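Local coordinates for M32 carboxypeptidase (PDB 1KA2), which releases amino acids one after another from the C-terminus of peptides with broad specificity, as a cobalt-dependent homodimeric metallopeptidase of the M32 family, at residues E3-E8 against Q12-Y17; L56-L61 against R95-F100; K72-E77 against V89-I94. All coordinates share one frame; numbering follows the deposited sequence.

In the fold
All three contacts lie at the surface, on the same side of the chain's centre and away from the metal site, among the helices of the N-terminal region. Contact 1 ties the N-terminal segment to helix 8-36, with one CH-pi contact and one helical hydrogen bond. Contacts 2 and 3 share helix 81-99: helix 43-61 meets it at Ala97 through van der Waals packing, whereas in contact 3 segments 72-77 and 89-94 meet through one salt bridge. Packing joins the sites: Ile13 of contact 1 on Leu90 of contact 3, and Leu61 of contact 2 on Ser93 and Ile94. Only contact 2 borders the second subunit.

Contact 1 of 3, residues E3-E8 against Q12-Y17; sequences EVFQNE and QILAKY
Leu14 sets one methyl, CD1, over a face of the Phe5 ring, 23° off the ring normal, a CH-pi contact. The methyl lies off-centre, nearest CG and CD1 of the ring, and Leu14 CD1 comes to 3.6 Å from Phe5 CD1. Val4 CG1 covers the other face, so the ring is held between two aliphatic groups, while Ile86 of helix 81-99 touches both Phe5 and Leu14. Phe5 CG stands anti to its own carbonyl carbon, which presents a ring face to the Leu14 methyl. The N-terminal segment packs here against the first turns of helix 8-36, whose N-cap is Asn7. In the first turn Gln12 N donates to Glu8 O at 3.0 Å, an i to i+4 helical bond with an N-H...O angle of 158°. The looser side is that of the exposed Glu8, whose side chain crosses that of Gln12 at about a right angle. Glu8 OE2 lies 3.6 Å from Gln12 CG, and the carboxylate and amide planes are turned 39° apart. A glycine in place of Gln12 would probably leave the Glu8 carboxylate freer to swing and uncover Leu69 of helix 64-74, although the backbone bond could persist.

Contact 2 of 3, residues L56-L61 against R95-F100; sequences LSHELL and RIARAF
Ala97 receives both His58 and Leu61, which lie one helical turn apart on helix 43-61. The apolar contacts centre on its methyl. Leu61 CD2 approaches Ala97 CB to 4.0 Å, and His58 CE1 lies 3.7 Å from the same CB, with His58 ND1 close behind. Both side chains leave their helix with CG anti to the backbone nitrogen, chi1 177° for His58 and -175° for Leu61, which brings the imidazole and the Leu61 methyl to Ala97. The polar approach is made by the imidazole edge: His58 CE1 comes to 3.2 Å from Ala97 O, which lies near the ring plane. No hydrogen bond crosses between the segments, and His58 NE2 stays 4.0 Å from Ala97 O. This is helix-helix packing at a small residue, where the short alanine side chain allows the His58 and Ala97 CA atoms to come within 7.2 Å. Leu61 also packs on Ser93 and Ile94 of helix 81-99 and on Ile20 of helix 8-36; Glu59 forms a salt bridge with Arg19 of the second subunit. The carbon at the imidazole edge, carrying some positive character, probably gives a mild electrostatic attraction to the carbonyl oxygen, but the contact is mostly van der Waals in character.

Contact 3 of 3, residues K72-E77 against V89-I94; sequences KAKGLE and VLDRSI
Lys74 NZ and Asp91 OD1, 3.3 Å apart, form a salt bridge that includes a rather long hydrogen bond. The ammonium comes from above the carboxylate, about 50° out of its plane. Asp91 OD2 is only slightly farther from Lys74 NZ, at 3.6 Å, so the charge faces both oxygens, although the hydrogen bond is to OD1. Lys74 gets there with its chain fully extended, every torsion from chi1 (-173°) to chi4 near 180°, and its CD passes 4.1 Å from Asp91 OD2. Asp91 meets this chain at about a right angle, its CG anti to the backbone nitrogen (chi1 -176°). The two CA atoms are 8.3 Å apart, a distance the long lysine chain readily spans. Opposite charges thus link two segments at the surface, and the neighbouring carboxylate would probably help to keep Lys74 protonated. Lys74 lies in segment 72-77, where the chain leads through Gly75 and Leu76 toward helix 81-99, which carries Asp91. Beside the bridge, Ala73 and Lys74 touch Val87 of helix 81-99. Leu90 and Ile94 of that helix pack on Phe66 of helix 64-74, and Leu90 reaches on to Ile13 and Tyr17 of helix 8-36.

Contact 1 of 3, residues E3-E8 against Q12-Y17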
ATOM      1  N   GLU A   3     -27.626  11.744  15.723  1.00 67.55           N
ATOM      2  CA  GLU A   3     -28.444  11.568  14.520  1.00 63.95           C
ATOM      3  C   GLU A   3     -28.549  10.111  14.058  1.00 60.98           C
ATOM      4  O   GLU A   3     -29.425   9.383  14.520  1.00 59.86           O
ATOM      5  CB  GLU A   3     -27.937  12.455  13.378  1.00 64.69           C
ATOM      6  CG  GLU A   3     -28.773  12.375  12.114  1.00 65.71           C
ATOM      7  CD  GLU A   3     -30.252  12.532  12.387  1.00 67.09           C
ATOM      8  OE1 GLU A   3     -30.637  13.524  13.041  1.00 67.56           O
ATOM      9  OE2 GLU A   3     -31.030  11.661  11.942  1.00 69.92           O
ATOM     10  N   VAL A   4     -27.665   9.684  13.158  1.00 57.02           N
ATOM     11  CA  VAL A   4     -27.705   8.313  12.650  1.00 53.86           C
ATOM     12  C   VAL A   4     -27.357   7.263  13.704  1.00 51.83           C
ATOM     13  O   VAL A   4     -28.022   6.223  13.810  1.00 50.04           O
ATOM     14  CB  VAL A   4     -26.763   8.142  11.442  1.00 54.59           C
ATOM     15  CG1 VAL A   4     -26.712   6.688  11.017  1.00 54.01           C
ATOM     16  CG2 VAL A   4     -27.254   9.001  10.292  1.00 55.39           C
ATOM     17  N   PHE A   5     -26.313   7.526  14.479  1.00 48.51           N
ATOM     18  CA  PHE A   5     -25.918   6.589  15.519  1.00 47.86           C
ATOM     19  C   PHE A   5     -26.096   7.287  16.850  1.00 48.97           C
ATOM     20  O   PHE A   5     -25.289   8.132  17.240  1.00 48.29           O
ATOM     21  CB  PHE A   5     -24.476   6.137  15.295  1.00 43.68           C
ATOM     22  CG  PHE A   5     -24.259   5.498  13.950  1.00 39.91           C
ATOM     23  CD1 PHE A   5     -23.234   5.920  13.123  1.00 38.17           C
ATOM     24  CD2 PHE A   5     -25.126   4.510  13.491  1.00 39.19           C
ATOM     25  CE1 PHE A   5     -23.075   5.374  11.849  1.00 40.86           C
ATOM     26  CE2 PHE A   5     -24.978   3.955  12.219  1.00 39.68           C
ATOM     27  CZ  PHE A   5     -23.953   4.386  11.395  1.00 39.20           C
ATOM     28  N   GLN A   6     -27.183   6.923  17.527  1.00 50.83           N
ATOM     29  CA  GLN A   6     -27.557   7.507  18.813  1.00 52.94           C
ATOM     30  C   GLN A   6     -27.381   6.578  20.011  1.00 51.34           C
ATOM     31  O   GLN A   6     -26.800   6.963  21.021  1.00 51.79           O
ATOM     32  CB  GLN A   6     -29.017   7.975  18.753  1.00 54.26           C
ATOM     33  CG  GLN A   6     -29.953   6.976  18.071  1.00 57.31           C
ATOM     34  CD  GLN A   6     -31.416   7.180  18.435  1.00 60.64           C
ATOM     35  OE1 GLN A   6     -31.811   6.976  19.586  1.00 62.38           O
ATOM     36  NE2 GLN A   6     -32.226   7.586  17.457  1.00 59.97           N
ATOM     37  N   ASN A   7     -27.890   5.358  19.894  1.00 51.11           N
ATOM     38  CA  ASN A   7     -27.800   4.397  20.983  1.00 50.25           C
ATOM     39  C   ASN A   7     -26.391   4.203  21.533  1.00 50.22           C
ATOM     40  O   ASN A   7     -25.426   4.041  20.784  1.00 50.50           O
ATOM     41  CB  ASN A   7     -28.348   3.045  20.553  1.00 50.03           C
ATOM     42  CG  ASN A   7     -28.288   2.032  21.668  1.00 52.17           C
ATOM     43  OD1 ASN A   7     -29.021   2.137  22.650  1.00 55.08           O
ATOM     44  ND2 ASN A   7     -27.400   1.054  21.540  1.00 50.95           N
ATOM     45  N   GLU A   8     -26.296   4.199  22.857  1.00 49.27           N
ATOM     46  CA  GLU A   8     -25.035   4.035  23.564  1.00 48.00           C
ATOM     47  C   GLU A   8     -24.376   2.678  23.318  1.00 47.46           C
ATOM     48  O   GLU A   8     -23.161   2.604  23.147  1.00 46.86           O
ATOM     49  CB  GLU A   8     -25.269   4.234  25.059  1.00 48.52           C
ATOM     50  CG  GLU A   8     -24.032   4.111  25.919  1.00 52.37           C
ATOM     51  CD  GLU A   8     -22.908   4.998  25.445  1.00 53.76           C
ATOM     52  OE1 GLU A   8     -23.194   6.104  24.936  1.00 56.41           O
ATOM     53  OE2 GLU A   8     -21.737   4.592  25.594  1.00 56.96           O
ATOM     54  N   GLN A  12     -20.660   2.042  21.516  1.00 43.11           N
ATOM     55  CA  GLN A  12     -19.574   1.270  22.109  1.00 43.55           C
ATOM     56  C   GLN A  12     -19.099   0.256  21.081  1.00 43.01           C
ATOM     57  O   GLN A  12     -17.916  -0.036  20.978  1.00 43.58           O
ATOM     58  CB  GLN A  12     -20.038   0.518  23.361  1.00 46.11           C
ATOM     59  CG  GLN A  12     -20.739   1.356  24.422  1.00 49.30           C
ATOM     60  CD  GLN A  12     -20.960   0.576  25.708  1.00 50.15           C
ATOM     61  OE1 GLN A  12     -20.037   0.408  26.509  1.00 52.23           O
ATOM     62  NE2 GLN A  12     -22.176   0.073  25.900  1.00 48.59           N
ATOM     63  N   ILE A  13     -20.044  -0.281  20.323  1.00 42.11           N
ATOM     64  CA  ILE A  13     -19.732  -1.259  19.299  1.00 40.65           C
ATOM     65  C   ILE A  13     -18.916  -0.624  18.183  1.00 39.46           C
ATOM     66  O   ILE A  13     -17.860  -1.143  17.811  1.00 41.14           O
ATOM     67  CB  ILE A  13     -21.026  -1.869  18.713  1.00 39.98           C
ATOM     68  CG1 ILE A  13     -21.679  -2.781  19.755  1.00 39.77           C
ATOM     69  CG2 ILE A  13     -20.717  -2.629  17.427  1.00 40.69           C
ATOM     70  CD1 ILE A  13     -23.029  -3.341  19.329  1.00 37.30           C
ATOM     71  N   LEU A  14     -19.396   0.502  17.662  1.00 37.45           N
ATOM     72  CA  LEU A  14     -18.705   1.194  16.580  1.00 36.07           C
ATOM     73  C   LEU A  14     -17.283   1.602  16.951  1.00 35.08           C
ATOM     74  O   LEU A  14     -16.397   1.601  16.095  1.00 34.12           O
ATOM     75  CB  LEU A  14     -19.505   2.422  16.126  1.00 33.94           C
ATOM     76  CG  LEU A  14     -20.879   2.131  15.514  1.00 33.15           C
ATOM     77  CD1 LEU A  14     -21.506   3.426  14.998  1.00 30.75           C
ATOM     78  CD2 LEU A  14     -20.743   1.110  14.382  1.00 31.73           C
ATOM     79  N   ALA A  15     -17.064   1.944  18.218  1.00 35.28           N
ATOM     80  CA  ALA A  15     -15.733   2.327  18.688  1.00 36.07           C
ATOM     81  C   ALA A  15     -14.796   1.116  18.621  1.00 37.38           C
ATOM     82  O   ALA A  15     -13.654   1.237  18.198  1.00 38.60           O
ATOM     83  CB  ALA A  15     -15.808   2.851  20.119  1.00 36.73           C
ATOM     84  N   LYS A  16     -15.272  -0.050  19.050  1.00 37.16           N
ATOM     85  CA  LYS A  16     -14.442  -1.245  18.978  1.00 38.64           C
ATOM     86  C   LYS A  16     -14.281  -1.666  17.523  1.00 36.71           C
ATOM     87  O   LYS A  16     -13.210  -2.083  17.114  1.00 38.16           O
ATOM     88  CB  LYS A  16     -15.065  -2.395  19.770  1.00 39.68           C
ATOM     89  CG  LYS A  16     -15.037  -2.195  21.266  1.00 42.58           C
ATOM     90  CD  LYS A  16     -15.780  -3.313  21.988  1.00 45.38           C
ATOM     91  CE  LYS A  16     -15.318  -3.417  23.425  1.00 43.30           C
ATOM     92  NZ  LYS A  16     -13.877  -3.769  23.464  1.00 45.20           N
ATOM     93  N   TYR A  17     -15.352  -1.548  16.743  1.00 37.41           N
ATOM     94  CA  TYR A  17     -15.325  -1.923  15.329  1.00 35.47           C
ATOM     95  C   TYR A  17     -14.256  -1.171  14.515  1.00 35.41           C
ATOM     96  O   TYR A  17     -13.714  -1.706  13.524  1.00 34.06           O
ATOM     97  CB  TYR A  17     -16.692  -1.677  14.692  1.00 34.53           C
ATOM     98  CG  TYR A  17     -16.778  -2.210  13.285  1.00 33.66           C
ATOM     99  CD1 TYR A  17     -16.844  -3.580  13.056  1.00 33.70           C
ATOM    100  CD2 TYR A  17     -16.742  -1.352  12.185  1.00 32.06           C
ATOM    101  CE1 TYR A  17     -16.867  -4.096  11.764  1.00 35.95           C
ATOM    102  CE2 TYR A  17     -16.759  -1.855  10.879  1.00 34.28           C
ATOM    103  CZ  TYR A  17     -16.822  -3.235  10.684  1.00 34.65           C
ATOM    104  OH  TYR A  17     -16.833  -3.777   9.428  1.00 34.30           O
TER

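Contact 2 of 3, residues L56-L61 against R95-F100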
ATOM      1  N   LEU A  56      -5.609 -11.922  13.541  1.00 35.75           N
ATOM      2  CA  LEU A  56      -5.830 -10.878  14.527  1.00 37.02           C
ATOM      3  C   LEU A  56      -7.252 -10.370  14.391  1.00 36.52           C
ATOM      4  O   LEU A  56      -7.975 -10.208  15.379  1.00 37.39           O
ATOM      5  CB  LEU A  56      -4.850  -9.719  14.309  1.00 37.58           C
ATOM      6  CG  LEU A  56      -4.377  -8.934  15.539  1.00 39.31           C
ATOM      7  CD1 LEU A  56      -3.702  -7.640  15.071  1.00 38.74           C
ATOM      8  CD2 LEU A  56      -5.547  -8.625  16.463  1.00 38.59           C
ATOM      9  N   SER A  57      -7.644 -10.126  13.148  1.00 35.68           N
ATOM     10  CA  SER A  57      -8.973  -9.628  12.832  1.00 36.21           C
ATOM     11  C   SER A  57     -10.065 -10.545  13.395  1.00 36.78           C
ATOM     12  O   SER A  57     -10.966 -10.090  14.105  1.00 36.44           O
ATOM     13  CB  SER A  57      -9.112  -9.506  11.315  1.00 34.17           C
ATOM     14  OG  SER A  57     -10.172  -8.640  10.983  1.00 37.71           O
ATOM     15  N   HIS A  58      -9.968 -11.833  13.065  1.00 36.88           N
ATOM     16  CA  HIS A  58     -10.907 -12.865  13.509  1.00 37.19           C
ATOM     17  C   HIS A  58     -10.967 -12.897  15.034  1.00 38.06           C
ATOM     18  O   HIS A  58     -12.030 -13.078  15.626  1.00 37.20           O
ATOM     19  CB  HIS A  58     -10.444 -14.238  12.982  1.00 38.19           C
ATOM     20  CG  HIS A  58     -11.299 -15.392  13.424  1.00 38.76           C
ATOM     21  ND1 HIS A  58     -12.562 -15.626  12.921  1.00 38.46           N
ATOM     22  CD2 HIS A  58     -11.055 -16.397  14.299  1.00 38.99           C
ATOM     23  CE1 HIS A  58     -13.056 -16.725  13.462  1.00 36.86           C
ATOM     24  NE2 HIS A  58     -12.161 -17.213  14.303  1.00 37.98           N
ATOM     25  N   GLU A  59      -9.808 -12.727  15.660  1.00 38.49           N
ATOM     26  CA  GLU A  59      -9.713 -12.730  17.108  1.00 40.14           C
ATOM     27  C   GLU A  59     -10.499 -11.565  17.707  1.00 40.90           C
ATOM     28  O   GLU A  59     -11.216 -11.734  18.690  1.00 40.31           O
ATOM     29  CB  GLU A  59      -8.248 -12.646  17.527  1.00 43.00           C
ATOM     30  CG  GLU A  59      -8.017 -12.768  19.016  1.00 47.75           C
ATOM     31  CD  GLU A  59      -6.543 -12.746  19.378  1.00 50.48           C
ATOM     32  OE1 GLU A  59      -5.804 -13.666  18.947  1.00 48.57           O
ATOM     33  OE2 GLU A  59      -6.130 -11.804  20.096  1.00 52.92           O
ATOM     34  N   LEU A  60     -10.366 -10.386  17.103  1.00 41.54           N
ATOM     35  CA  LEU A  60     -11.064  -9.193  17.584  1.00 40.67           C
ATOM     36  C   LEU A  60     -12.579  -9.286  17.380  1.00 40.88           C
ATOM     37  O   LEU A  60     -13.364  -8.844  18.222  1.00 41.01           O
ATOM     38  CB  LEU A  60     -10.525  -7.944  16.867  1.00 39.87           C
ATOM     39  CG  LEU A  60      -9.086  -7.496  17.158  1.00 39.74           C
ATOM     40  CD1 LEU A  60      -8.728  -6.293  16.290  1.00 38.01           C
ATOM     41  CD2 LEU A  60      -8.941  -7.131  18.624  1.00 37.15           C
ATOM     42  N   LEU A  61     -12.993  -9.853  16.254  1.00 40.80           N
ATOM     43  CA  LEU A  61     -14.409  -9.987  15.966  1.00 40.41           C
ATOM     44  C   LEU A  61     -15.094 -10.922  16.958  1.00 41.78           C
ATOM     45  O   LEU A  61     -16.265 -10.737  17.290  1.00 41.89           O
ATOM     46  CB  LEU A  61     -14.614 -10.525  14.549  1.00 41.47           C
ATOM     47  CG  LEU A  61     -16.061 -10.611  14.060  1.00 40.42           C
ATOM     48  CD1 LEU A  61     -16.637  -9.196  13.946  1.00 40.47           C
ATOM     49  CD2 LEU A  61     -16.112 -11.315  12.711  1.00 39.09           C
ATOM     50  N   ARG A  95     -21.494 -14.857  13.668  1.00 41.25           N
ATOM     51  CA  ARG A  95     -22.088 -16.170  13.470  1.00 43.42           C
ATOM     52  C   ARG A  95     -21.217 -16.977  12.511  1.00 42.92           C
ATOM     53  O   ARG A  95     -20.725 -18.050  12.857  1.00 45.07           O
ATOM     54  CB  ARG A  95     -23.505 -16.036  12.893  1.00 45.76           C
ATOM     55  CG  ARG A  95     -24.394 -17.244  13.178  1.00 52.50           C
ATOM     56  CD  ARG A  95     -25.735 -17.190  12.448  1.00 54.46           C
ATOM     57  NE  ARG A  95     -25.634 -17.658  11.066  1.00 57.03           N
ATOM     58  CZ  ARG A  95     -25.344 -18.910  10.720  1.00 59.24           C
ATOM     59  NH1 ARG A  95     -25.124 -19.831  11.654  1.00 58.64           N
ATOM     60  NH2 ARG A  95     -25.272 -19.243   9.437  1.00 58.42           N
ATOM     61  N   ILE A  96     -21.014 -16.456  11.306  1.00 43.43           N
ATOM     62  CA  ILE A  96     -20.199 -17.152  10.320  1.00 41.01           C
ATOM     63  C   ILE A  96     -18.811 -17.462  10.852  1.00 41.35           C
ATOM     64  O   ILE A  96     -18.307 -18.563  10.672  1.00 42.49           O
ATOM     65  CB  ILE A  96     -20.028 -16.326   9.047  1.00 40.81           C
ATOM     66  CG1 ILE A  96     -21.387 -16.055   8.414  1.00 41.47           C
ATOM     67  CG2 ILE A  96     -19.127 -17.068   8.079  1.00 36.95           C
ATOM     68  CD1 ILE A  96     -21.319 -15.079   7.263  1.00 44.66           C
ATOM     69  N   ALA A  97     -18.195 -16.485  11.507  1.00 41.18           N
ATOM     70  CA  ALA A  97     -16.857 -16.662  12.050  1.00 41.02           C
ATOM     71  C   ALA A  97     -16.740 -17.773  13.095  1.00 42.11           C
ATOM     72  O   ALA A  97     -15.732 -18.473  13.143  1.00 41.86           O
ATOM     73  CB  ALA A  97     -16.355 -15.346  12.630  1.00 40.95           C
ATOM     74  N   ARG A  98     -17.751 -17.948  13.941  1.00 42.58           N
ATOM     75  CA  ARG A  98     -17.647 -19.000  14.949  1.00 44.76           C
ATOM     76  C   ARG A  98     -18.249 -20.348  14.555  1.00 44.07           C
ATOM     77  O   ARG A  98     -18.325 -21.257  15.378  1.00 42.26           O
ATOM     78  CB  ARG A  98     -18.253 -18.538  16.279  1.00 46.87           C
ATOM     79  CG  ARG A  98     -19.701 -18.105  16.218  1.00 51.24           C
ATOM     80  CD  ARG A  98     -20.179 -17.684  17.605  1.00 54.00           C
ATOM     81  NE  ARG A  98     -21.458 -16.977  17.565  1.00 57.64           N
ATOM     82  CZ  ARG A  98     -22.118 -16.566  18.646  1.00 59.42           C
ATOM     83  NH1 ARG A  98     -21.618 -16.799  19.854  1.00 59.25           N
ATOM     84  NH2 ARG A  98     -23.269 -15.910  18.520  1.00 60.42           N
ATOM     85  N   ALA A  99     -18.665 -20.477  13.296  1.00 45.20           N
ATOM     86  CA  ALA A  99     -19.246 -21.725  12.805  1.00 46.11           C
ATOM     87  C   ALA A  99     -18.142 -22.752  12.578  1.00 47.56           C
ATOM     88  O   ALA A  99     -18.341 -23.955  12.780  1.00 45.57           O
ATOM     89  CB  ALA A  99     -19.999 -21.473  11.502  1.00 46.45           C
ATOM     90  N   PHE A 100     -16.975 -22.260  12.170  1.00 48.22           N
ATOM     91  CA  PHE A 100     -15.825 -23.114  11.887  1.00 50.33           C
ATOM     92  C   PHE A 100     -14.859 -23.302  13.052  1.00 50.39           C
ATOM     93  O   PHE A 100     -14.328 -22.336  13.599  1.00 50.51           O
ATOM     94  CB  PHE A 100     -15.025 -22.554  10.704  1.00 51.74           C
ATOM     95  CG  PHE A 100     -15.770 -22.544   9.391  1.00 55.03           C
ATOM     96  CD1 PHE A 100     -15.198 -21.943   8.270  1.00 56.00           C
ATOM     97  CD2 PHE A 100     -17.030 -23.123   9.271  1.00 53.20           C
ATOM     98  CE1 PHE A 100     -15.872 -21.918   7.052  1.00 58.19           C
ATOM     99  CE2 PHE A 100     -17.708 -23.102   8.062  1.00 55.30           C
ATOM    100  CZ  PHE A 100     -17.134 -22.501   6.949  1.00 57.40           C
TER

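Contact 3 of 3, residues K72-E77 against V89-I94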
ATOM      1  N   LYS A  72     -26.247  -7.987  23.273  1.00 54.06           N
ATOM      2  CA  LYS A  72     -26.989  -7.010  24.056  1.00 54.00           C
ATOM      3  C   LYS A  72     -27.821  -6.085  23.169  1.00 54.84           C
ATOM      4  O   LYS A  72     -29.031  -5.952  23.362  1.00 55.52           O
ATOM      5  CB  LYS A  72     -26.021  -6.179  24.898  1.00 54.43           C
ATOM      6  CG  LYS A  72     -26.692  -5.149  25.797  1.00 54.66           C
ATOM      7  CD  LYS A  72     -25.656  -4.290  26.502  1.00 55.53           C
ATOM      8  CE  LYS A  72     -26.302  -3.304  27.458  1.00 55.85           C
ATOM      9  NZ  LYS A  72     -27.002  -4.000  28.574  1.00 54.62           N
ATOM     10  N   ALA A  73     -27.170  -5.444  22.201  1.00 55.65           N
ATOM     11  CA  ALA A  73     -27.857  -4.525  21.296  1.00 56.16           C
ATOM     12  C   ALA A  73     -28.962  -5.238  20.533  1.00 57.30           C
ATOM     13  O   ALA A  73     -30.015  -4.662  20.250  1.00 56.31           O
ATOM     14  CB  ALA A  73     -26.862  -3.914  20.318  1.00 56.21           C
ATOM     15  N   LYS A  74     -28.714  -6.500  20.201  1.00 58.75           N
ATOM     16  CA  LYS A  74     -29.679  -7.303  19.466  1.00 60.08           C
ATOM     17  C   LYS A  74     -30.930  -7.419  20.334  1.00 60.45           C
ATOM     18  O   LYS A  74     -32.030  -7.705  19.845  1.00 59.40           O
ATOM     19  CB  LYS A  74     -29.079  -8.683  19.176  1.00 62.14           C
ATOM     20  CG  LYS A  74     -29.912  -9.564  18.260  1.00 65.18           C
ATOM     21  CD  LYS A  74     -29.221 -10.898  18.010  1.00 66.53           C
ATOM     22  CE  LYS A  74     -30.067 -11.769  17.103  1.00 67.22           C
ATOM     23  NZ  LYS A  74     -29.412 -13.061  16.793  1.00 69.06           N
ATOM     24  N   GLY A  75     -30.746  -7.176  21.628  1.00 60.14           N
ATOM     25  CA  GLY A  75     -31.851  -7.239  22.561  1.00 60.86           C
ATOM     26  C   GLY A  75     -32.408  -5.867  22.888  1.00 61.20           C
ATOM     27  O   GLY A  75     -32.942  -5.647  23.968  1.00 62.48           O
ATOM     28  N   LEU A  76     -32.274  -4.935  21.957  1.00 60.76           N
ATOM     29  CA  LEU A  76     -32.790  -3.589  22.154  1.00 61.00           C
ATOM     30  C   LEU A  76     -33.863  -3.325  21.059  1.00 62.34           C
ATOM     31  O   LEU A  76     -33.697  -3.706  19.894  1.00 63.18           O
ATOM     32  CB  LEU A  76     -31.654  -2.572  22.032  1.00 59.08           C
ATOM     33  CG  LEU A  76     -30.560  -2.672  23.094  1.00 58.24           C
ATOM     34  CD1 LEU A  76     -29.529  -1.538  22.977  1.00 57.08           C
ATOM     35  CD2 LEU A  76     -31.097  -2.594  24.519  1.00 55.46           C
ATOM     36  N   GLU A  77     -34.964  -2.661  21.428  1.00 63.37           N
ATOM     37  CA  GLU A  77     -36.116  -2.445  20.493  1.00 63.17           C
ATOM     38  C   GLU A  77     -36.359  -0.966  20.139  1.00 61.55           C
ATOM     39  O   GLU A  77     -37.318  -0.628  19.427  1.00 62.89           O
ATOM     40  CB  GLU A  77     -37.403  -2.947  21.147  1.00 64.82           C
ATOM     41  CG  GLU A  77     -37.242  -4.338  21.751  1.00 69.08           C
ATOM     42  CD  GLU A  77     -38.574  -4.990  22.110  1.00 71.05           C
ATOM     43  OE1 GLU A  77     -39.305  -4.484  23.042  1.00 72.15           O
ATOM     44  OE2 GLU A  77     -38.962  -6.045  21.481  1.00 71.00           O
ATOM     45  N   VAL A  89     -25.713  -7.056  10.354  1.00 39.57           N
ATOM     46  CA  VAL A  89     -24.439  -7.310   9.694  1.00 38.85           C
ATOM     47  C   VAL A  89     -23.423  -7.965  10.628  1.00 38.43           C
ATOM     48  O   VAL A  89     -22.830  -8.994  10.293  1.00 39.47           O
ATOM     49  CB  VAL A  89     -23.849  -5.993   9.120  1.00 39.13           C
ATOM     50  CG1 VAL A  89     -22.409  -6.208   8.649  1.00 39.20           C
ATOM     51  CG2 VAL A  89     -24.713  -5.502   7.980  1.00 35.62           C
ATOM     52  N   LEU A  90     -23.219  -7.375  11.798  1.00 36.36           N
ATOM     53  CA  LEU A  90     -22.259  -7.930  12.737  1.00 37.36           C
ATOM     54  C   LEU A  90     -22.698  -9.280  13.288  1.00 37.91           C
ATOM     55  O   LEU A  90     -21.861 -10.137  13.572  1.00 38.25           O
ATOM     56  CB  LEU A  90     -21.985  -6.938  13.881  1.00 35.87           C
ATOM     57  CG  LEU A  90     -21.179  -5.694  13.466  1.00 34.97           C
ATOM     58  CD1 LEU A  90     -21.018  -4.769  14.657  1.00 33.13           C
ATOM     59  CD2 LEU A  90     -19.809  -6.109  12.937  1.00 28.14           C
ATOM     60  N   ASP A  91     -24.005  -9.489  13.429  1.00 40.22           N
ATOM     61  CA  ASP A  91     -24.475 -10.774  13.947  1.00 42.02           C
ATOM     62  C   ASP A  91     -24.138 -11.869  12.934  1.00 41.74           C
ATOM     63  O   ASP A  91     -23.687 -12.949  13.306  1.00 43.22           O
ATOM     64  CB  ASP A  91     -25.985 -10.747  14.216  1.00 43.45           C
ATOM     65  CG  ASP A  91     -26.483 -12.038  14.851  1.00 44.94           C
ATOM     66  OD1 ASP A  91     -27.382 -12.678  14.266  1.00 44.27           O
ATOM     67  OD2 ASP A  91     -25.968 -12.413  15.929  1.00 43.89           O
ATOM     68  N   ARG A  92     -24.331 -11.575  11.654  1.00 41.89           N
ATOM     69  CA  ARG A  92     -24.021 -12.535  10.597  1.00 41.30           C
ATOM     70  C   ARG A  92     -22.523 -12.861  10.552  1.00 42.67           C
ATOM     71  O   ARG A  92     -22.138 -14.010  10.303  1.00 43.28           O
ATOM     72  CB  ARG A  92     -24.472 -11.983   9.248  1.00 41.09           C
ATOM     73  CG  ARG A  92     -24.101 -12.835   8.044  1.00 42.78           C
ATOM     74  CD  ARG A  92     -24.510 -12.149   6.744  1.00 42.14           C
ATOM     75  NE  ARG A  92     -23.768 -12.665   5.596  1.00 42.56           N
ATOM     76  CZ  ARG A  92     -24.051 -13.789   4.943  1.00 41.54           C
ATOM     77  NH1 ARG A  92     -25.082 -14.544   5.306  1.00 38.98           N
ATOM     78  NH2 ARG A  92     -23.282 -14.160   3.927  1.00 41.92           N
ATOM     79  N   SER A  93     -21.680 -11.860  10.799  1.00 40.44           N
ATOM     80  CA  SER A  93     -20.235 -12.070  10.775  1.00 38.45           C
ATOM     81  C   SER A  93     -19.766 -12.913  11.944  1.00 38.90           C
ATOM     82  O   SER A  93     -19.021 -13.873  11.760  1.00 40.68           O
ATOM     83  CB  SER A  93     -19.490 -10.739  10.803  1.00 38.26           C
ATOM     84  OG  SER A  93     -19.732  -9.987   9.635  1.00 38.46           O
ATOM     85  N   ILE A  94     -20.183 -12.539  13.151  1.00 38.89           N
ATOM     86  CA  ILE A  94     -19.796 -13.278  14.343  1.00 39.44           C
ATOM     87  C   ILE A  94     -20.293 -14.709  14.212  1.00 40.12           C
ATOM     88  O   ILE A  94     -19.598 -15.650  14.582  1.00 39.91           O
ATOM     89  CB  ILE A  94     -20.391 -12.643  15.610  1.00 39.83           C
ATOM     90  CG1 ILE A  94     -19.701 -11.302  15.872  1.00 39.20           C
ATOM     91  CG2 ILE A  94     -20.255 -13.599  16.802  1.00 38.52           C
ATOM     92  CD1 ILE A  94     -20.279 -10.528  17.049  1.00 39.87           C
TER